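Fanconi-associated nuclease 1 homolog (Pseudomonas aeruginosa, PDB 5Y7Q) belongs to the FAN1 family of nucleases, joining HTH and SAP-type regions to a VRR-NUC domain, and is modelled here with bound nucleic acid. Local coordinates at residues 468-471 / 472-476. Numbering follows the deposited sequence.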
# COMPACT_ATOMS: atom_id res chain seq x y z
N ARG A 468 24.23 12.08 16.81
CA ARG A 468 24.57 12.80 15.59
C ARG A 468 25.47 11.97 14.69
O ARG A 468 25.13 11.68 13.53
CB ARG A 468 25.24 14.13 15.92
CG ARG A 468 24.38 15.07 16.70
CD ARG A 468 24.95 16.46 16.75
NE ARG A 468 23.97 17.32 17.39
CZ ARG A 468 23.80 17.39 18.71
NH1 ARG A 468 24.57 16.67 19.52
NH2 ARG A 468 22.86 18.19 19.21
N ASP A 469 26.64 11.58 15.20
CA ASP A 469 27.57 10.79 14.38
C ASP A 469 26.89 9.52 13.87
O ASP A 469 27.08 9.14 12.71
CB ASP A 469 28.83 10.44 15.18
CG ASP A 469 29.70 11.66 15.44
OD1 ASP A 469 29.54 12.65 14.69
OD2 ASP A 469 30.54 11.63 16.38
N ALA A 470 26.10 8.88 14.72
CA ALA A 470 25.45 7.63 14.36
C ALA A 470 24.51 7.83 13.17
O ALA A 470 24.48 7.02 12.24
CB ALA A 470 24.70 7.08 15.57
N ILE A 471 23.78 8.93 13.18
CA ILE A 471 22.86 9.22 12.09
C ILE A 471 23.61 9.60 10.82
O ILE A 471 23.21 9.20 9.73
CB ILE A 471 21.86 10.30 12.55
CG1 ILE A 471 20.70 9.63 13.29
CG2 ILE A 471 21.40 11.16 11.40
CD1 ILE A 471 19.94 10.57 14.20
N ARG A 472 24.69 10.37 10.92
CA ARG A 472 25.44 10.70 9.71
C ARG A 472 26.04 9.45 9.08
O ARG A 472 26.06 9.32 7.85
CB ARG A 472 26.56 11.72 10.00
CG ARG A 472 26.11 13.16 10.20
CD ARG A 472 27.29 14.06 10.55
NE ARG A 472 26.91 15.10 11.50
CZ ARG A 472 27.34 15.16 12.76
NH1 ARG A 472 28.19 14.25 13.22
NH2 ARG A 472 26.94 16.14 13.56
N CYS A 473 26.54 8.52 9.90
CA CYS A 473 27.11 7.31 9.33
C CYS A 473 26.04 6.40 8.76
O CYS A 473 26.21 5.86 7.67
CB CYS A 473 27.96 6.58 10.36
SG CYS A 473 29.63 7.28 10.36
N ARG A 474 24.92 6.24 9.47
CA ARG A 474 23.82 5.46 8.91
C ARG A 474 23.35 6.09 7.61
O ARG A 474 23.03 5.38 6.66
CB ARG A 474 22.68 5.36 9.92
CG ARG A 474 22.09 3.95 10.08
CD ARG A 474 23.06 2.93 10.68
NE ARG A 474 23.67 3.37 11.93
CZ ARG A 474 24.99 3.47 12.13
NH1 ARG A 474 25.84 3.14 11.16
NH2 ARG A 474 25.47 3.89 13.31
N TYR A 475 23.35 7.42 7.55
CA TYR A 475 22.95 8.13 6.34
C TYR A 475 23.89 7.83 5.19
O TYR A 475 23.44 7.64 4.05
CB TYR A 475 22.93 9.63 6.63
CG TYR A 475 22.55 10.56 5.47
CD1 TYR A 475 23.51 11.06 4.58
CD2 TYR A 475 21.26 10.97 5.31
CE1 TYR A 475 23.17 11.93 3.56
CE2 TYR A 475 20.90 11.82 4.30
CZ TYR A 475 21.85 12.30 3.43
OH TYR A 475 21.43 13.16 2.45
N ARG A 476 25.20 7.80 5.44
CA ARG A 476 26.11 7.54 4.33
C ARG A 476 26.07 6.07 3.92
O ARG A 476 26.06 5.76 2.72
CB ARG A 476 27.53 7.95 4.72
CG ARG A 476 27.81 9.44 4.68
CD ARG A 476 28.96 9.74 5.62
NE ARG A 476 29.71 10.94 5.29
CZ ARG A 476 29.20 12.17 5.31
NH1 ARG A 476 27.92 12.36 5.63
NH2 ARG A 476 29.98 13.20 5.01
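D469 and R472 form a salt bridge along one side of helix 467-478, with OD1 of D469 2.6 Å from NH1 of R472. OD1 meets the guanidinium at its edge, in plane, but the carboxylate is turned 59° from that plane. The R472 chain bends at chi3 (-144°), which brings the guanidinium back over the preceding turn. There R468 C sits over one face, offset toward the rim, and NH2 is 3.5 Å from R468 CB. NE of R472 has a second acidic partner, E497, so two carboxylates probably fix its rotation.

Four i to i+4 backbone bonds hold the turns together. R472 N donates to R468 O at 3.0 Å, and R474 N donates to A470 O at 2.9 Å. C473 and Y475 bond likewise to D469 and I471.

R474 also folds back, through bends at chi2 and chi3. One face of its guanidinium lies over A470 O, and NH2 is 4.0 Å from A470 CB.

The helix belongs to the VRR-NUC region. I471 and Y475 pack on L417 of helix 409-418 and L496 of helix 493-502. Y475 OH bonds to L491 O, and R468 NE bonds to L500 O in helix 493-502.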